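Local coordinates for biofilm-surface layer protein A (Bacillus subtilis, PDB 4BHU) that polymerises into a robust layer on the surface of biofilms that makes them hydrophobic, and is required for complex colony architecture, at residues Leu8-Thr13 and Ala121-Ala126; Thr43-Phe48 and Gly100-Arg105. The protein carries 1 engineered substitution. One frame throughout, in Å; residues are numbered along the deposited sequence.

Contact 1: residues Leu8-Thr13 and Ala121-Ala126; sequences LFATIT and ASIDVA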
# COMPACT_ATOMS: atom_id res chain seq x y z
N LEU I 8 15.25 36.75 10.24
CA LEU I 8 15.81 36.40 11.54
C LEU I 8 15.61 37.54 12.49
O LEU I 8 15.83 38.71 12.16
CB LEU I 8 17.30 36.05 11.45
CG LEU I 8 17.96 35.75 12.80
CD1 LEU I 8 17.43 34.47 13.43
CD2 LEU I 8 19.48 35.69 12.67
N PHE I 9 15.15 37.20 13.68
CA PHE I 9 14.97 38.17 14.74
C PHE I 9 15.99 37.86 15.83
O PHE I 9 16.09 36.72 16.29
CB PHE I 9 13.57 38.08 15.32
CG PHE I 9 12.49 38.33 14.31
CD1 PHE I 9 12.17 39.63 13.94
CD2 PHE I 9 11.82 37.27 13.71
CE1 PHE I 9 11.19 39.87 13.00
CE2 PHE I 9 10.84 37.51 12.77
CZ PHE I 9 10.52 38.80 12.41
N ALA I 10 16.74 38.88 16.22
CA ALA I 10 17.75 38.77 17.27
C ALA I 10 17.40 39.75 18.37
O ALA I 10 17.36 40.95 18.16
CB ALA I 10 19.13 39.06 16.69
N THR I 11 17.15 39.23 19.57
CA THR I 11 16.74 40.09 20.66
C THR I 11 17.35 39.66 21.98
O THR I 11 17.41 38.47 22.29
CB THR I 11 15.20 40.11 20.79
OG1 THR I 11 14.61 40.66 19.61
CG2 THR I 11 14.77 40.92 22.01
N ILE I 12 17.78 40.64 22.76
CA ILE I 12 18.21 40.40 24.13
C ILE I 12 16.96 40.44 24.99
O ILE I 12 16.29 41.47 25.06
CB ILE I 12 19.21 41.48 24.61
CG1 ILE I 12 20.44 41.51 23.70
CG2 ILE I 12 19.58 41.22 26.06
CD1 ILE I 12 21.41 42.70 23.98
N THR I 13 16.64 39.33 25.65
CA THR I 13 15.36 39.19 26.33
C THR I 13 15.45 39.23 27.85
O THR I 13 14.43 39.32 28.53
CB THR I 13 14.67 37.87 25.94
OG1 THR I 13 15.47 36.77 26.37
CG2 THR I 13 14.45 37.80 24.43
N ALA I 121 20.31 39.39 11.72
CA ALA I 121 19.76 40.36 12.65
C ALA I 121 20.83 40.66 13.70
O ALA I 121 21.65 39.79 14.01
CB ALA I 121 18.51 39.83 13.31
N SER I 122 20.81 41.88 14.23
CA SER I 122 21.85 42.35 15.15
C SER I 122 21.29 42.72 16.50
O SER I 122 20.10 43.04 16.60
CB SER I 122 22.56 43.57 14.56
OG SER I 122 23.39 43.20 13.48
N ILE I 123 22.13 42.67 17.53
CA ILE I 123 21.80 43.25 18.83
C ILE I 123 22.86 44.29 19.27
O ILE I 123 24.03 44.21 18.87
CB ILE I 123 21.69 42.19 19.95
CG1 ILE I 123 22.97 41.37 20.05
CG2 ILE I 123 20.47 41.29 19.74
CD1 ILE I 123 22.98 40.39 21.20
N ASP I 124 22.43 45.25 20.08
CA ASP I 124 23.32 46.25 20.65
C ASP I 124 23.62 45.87 22.10
O ASP I 124 22.71 45.79 22.93
CB ASP I 124 22.66 47.63 20.63
CG ASP I 124 22.49 48.19 19.23
OD1 ASP I 124 23.35 47.95 18.37
OD2 ASP I 124 21.47 48.88 18.99
N VAL I 125 24.89 45.63 22.42
CA VAL I 125 25.28 45.42 23.82
C VAL I 125 25.78 46.75 24.39
O VAL I 125 26.69 47.37 23.84
CB VAL I 125 26.38 44.35 23.95
CG1 VAL I 125 26.86 44.27 25.41
CG2 VAL I 125 25.86 42.99 23.49
N ALA I 126 25.17 47.21 25.48
CA ALA I 126 25.43 48.57 25.95
C ALA I 126 26.70 48.70 26.79
O ALA I 126 26.98 47.85 27.63
CB ALA I 126 24.23 49.08 26.73
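I12 and I123 meet through torsions of different kinds. In I12, CG1 stands anti to the carbonyl carbon (chi1 -58°) and CD1 runs on extended from it, which carries the branch over to the other strand. In I123, CG1 lies in the crowded position between the backbone N and the carbonyl carbon (chi1 56°), and CG2 is thereby turned beside the backbone N. The two isoleucines cross at about a right angle, with I123 CD1 3.7 Å from I12 CG1. The tip of I12 goes further along, and its CD1 comes to 3.5 Å from the carbonyl oxygen of D124.

I123's other branch serves the neighbouring residue: CG2 packs 3.5 Å from A10 O and also faces the methyl of A10. A121 lies opposite A10, the pair whose CA atoms are nearest. Its CB touches A10 CB at 3.5 Å and sits only 3.1 Å from L8 O, a tight approach of a methyl to a carbonyl. L8 adds its CG, 4.1 Å from that same A121 CB.

The two strands run almost parallel, 12° between their directions, and each is the outermost strand of its own sheet within this chain. Strand 7-12 spends its backbone bonds on strand 22-30, F9 with T28 and T11 with E26, while strand 119-125 bonds to strand 100-109. The contact thus closes one side of the beta sandwich, consistent with the immunoglobulin-like fold of this family. No hydrogen bond crosses between the segments, so the sheets stay separate, and the seam holds by aliphatic packing together with methyls set against backbone carbonyls.

Contact 2: residues Thr43-Phe48 and Gly100-Arg105; sequences TLPSGF and GTYTFR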
# COMPACT_ATOMS: atom_id res chain seq x y z
N THR I 43 24.62 30.82 13.05
CA THR I 43 26.02 31.22 13.25
C THR I 43 26.06 32.38 14.26
O THR I 43 25.40 33.41 14.08
CB THR I 43 26.68 31.66 11.94
OG1 THR I 43 26.62 30.58 11.00
CG2 THR I 43 28.17 32.06 12.16
N LEU I 44 26.79 32.18 15.34
CA LEU I 44 26.87 33.18 16.40
C LEU I 44 28.17 33.97 16.22
O LEU I 44 29.18 33.41 15.78
CB LEU I 44 26.83 32.51 17.77
CG LEU I 44 25.71 31.50 18.03
CD1 LEU I 44 25.77 30.98 19.46
CD2 LEU I 44 24.35 32.10 17.75
N PRO I 45 28.16 35.26 16.57
CA PRO I 45 29.39 36.04 16.43
C PRO I 45 30.31 35.83 17.64
O PRO I 45 29.84 35.37 18.69
CB PRO I 45 28.88 37.47 16.31
CG PRO I 45 27.61 37.48 17.11
CD PRO I 45 27.03 36.09 17.03
N SER I 46 31.60 36.15 17.49
CA SER I 46 32.53 35.96 18.61
C SER I 46 32.00 36.79 19.77
O SER I 46 31.56 37.92 19.57
CB SER I 46 33.96 36.39 18.23
OG SER I 46 34.91 35.73 19.06
N GLY I 47 32.00 36.20 20.95
CA GLY I 47 31.36 36.80 22.11
C GLY I 47 30.14 36.01 22.55
O GLY I 47 29.72 36.10 23.70
N PHE I 48 29.56 35.22 21.64
CA PHE I 48 28.45 34.33 21.98
C PHE I 48 28.73 32.88 21.64
O PHE I 48 29.39 32.58 20.63
CB PHE I 48 27.17 34.80 21.28
CG PHE I 48 26.70 36.14 21.75
CD1 PHE I 48 25.85 36.26 22.83
CD2 PHE I 48 27.14 37.30 21.12
CE1 PHE I 48 25.44 37.50 23.26
CE2 PHE I 48 26.73 38.53 21.55
CZ PHE I 48 25.88 38.63 22.63
N GLY I 100 29.16 46.83 21.81
CA GLY I 100 29.24 46.89 20.37
C GLY I 100 27.99 46.27 19.73
O GLY I 100 27.09 45.79 20.43
N THR I 101 27.93 46.29 18.41
CA THR I 101 26.85 45.61 17.71
C THR I 101 27.34 44.22 17.31
O THR I 101 28.47 44.07 16.83
CB THR I 101 26.41 46.39 16.47
OG1 THR I 101 27.50 46.46 15.54
CG2 THR I 101 25.98 47.78 16.85
N TYR I 102 26.48 43.22 17.53
CA TYR I 102 26.80 41.83 17.22
C TYR I 102 25.75 41.24 16.28
O TYR I 102 24.54 41.32 16.55
CB TYR I 102 26.82 41.01 18.51
CG TYR I 102 27.98 41.36 19.41
CD1 TYR I 102 27.94 42.48 20.23
CD2 TYR I 102 29.14 40.57 19.42
CE1 TYR I 102 29.01 42.80 21.05
CE2 TYR I 102 30.20 40.88 20.24
CZ TYR I 102 30.14 42.00 21.05
OH TYR I 102 31.21 42.29 21.87
N THR I 103 26.23 40.66 15.18
CA THR I 103 25.37 40.14 14.13
C THR I 103 25.29 38.62 14.12
O THR I 103 26.32 37.92 14.13
CB THR I 103 25.84 40.61 12.74
OG1 THR I 103 25.93 42.04 12.71
CG2 THR I 103 24.86 40.13 11.65
N PHE I 104 24.06 38.12 14.10
CA PHE I 104 23.77 36.70 14.05
C PHE I 104 23.24 36.36 12.66
O PHE I 104 22.58 37.18 12.02
CB PHE I 104 22.70 36.34 15.08
CG PHE I 104 23.12 36.59 16.50
CD1 PHE I 104 23.07 37.86 17.03
CD2 PHE I 104 23.59 35.55 17.29
CE1 PHE I 104 23.46 38.09 18.34
CE2 PHE I 104 23.98 35.78 18.60
CZ PHE I 104 23.92 37.05 19.12
N ARG I 105 23.54 35.14 12.22
CA ARG I 105 23.17 34.66 10.90
C ARG I 105 22.45 33.33 11.05
O ARG I 105 22.67 32.57 12.00
CB ARG I 105 24.40 34.51 10.00
CG ARG I 105 25.12 35.83 9.76
CD ARG I 105 26.51 35.68 9.15
NE ARG I 105 27.12 36.98 8.89
CZ ARG I 105 27.73 37.73 9.81
NH1 ARG I 105 27.84 37.30 11.06
NH2 ARG I 105 28.25 38.90 9.48
O HOH W 1 27.31 35.63 13.12
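T43 O is gripped twice: the backbone N of R105 donates to it in the carbonyl plane at 3.1 Å, and a water gives it a second hydrogen. The same water donates to T103 O at 2.7 Å and accepts a weak bond from R105 NH1. The partner bond, from T43 N to R105 O, is 2.8 Å long and nearly straight (174°), though the donor lies above the carbonyl plane.

The next hydrogen-bonded position would set P45 opposite T103, and P45 has no N-H to give; its O is taken by F48 N. This is consistent with the ladder ending at T43. P45 CG sits 3.3 Å from T103 O instead, and the water takes over as donor. P45 also turns its CD onto the face of the F104 ring, a CH-pi contact 3.7 Å from the centroid, while L44 CD2 touches the rim of that ring in its plane.

From P45 the chain folds through a type II turn, with G47 at its third position, which brings F48 against two rings. F48 points its edge at the face of Y102, planes at 83°, and receives the edge of F104 on one face, planes at 57°. S46 O lies in the plane of the Y102 ring, whose OH bonds to A98 O. T43 ends strand 39-43, neighbour of strand 100-109 in the five-stranded sheet; F48 packs on I25 and F104 on L27 of the opposing sheet. Two backbone bonds and a water thus fix the strand end, and beyond it aromatic and proline packing mainly holds the loop.

Strand 100-109 lies beside strand 119-125 in the five-stranded sheet: contact 2 attaches the end of strand 39-43 and its loop, contact 1 brings in the edge of the opposing three-stranded sheet. Both have a buried side (L8, I12, I123; L44, F48, F104), but F9, T11, S122 and D124 put contact 1 at the exposed rim, against S46 alone in contact 2. Contact 1 has no hydrogen bond across it and rests on aliphatic groups and backbone carbonyls; contact 2 combines backbone bonds, a water and aromatic rings. They join where I123 N bonds to Y102 O and where, on one face, S122 OG bonds to T103 OG1. F104 belongs to both, packing between the sheets on L8, A10 and I123.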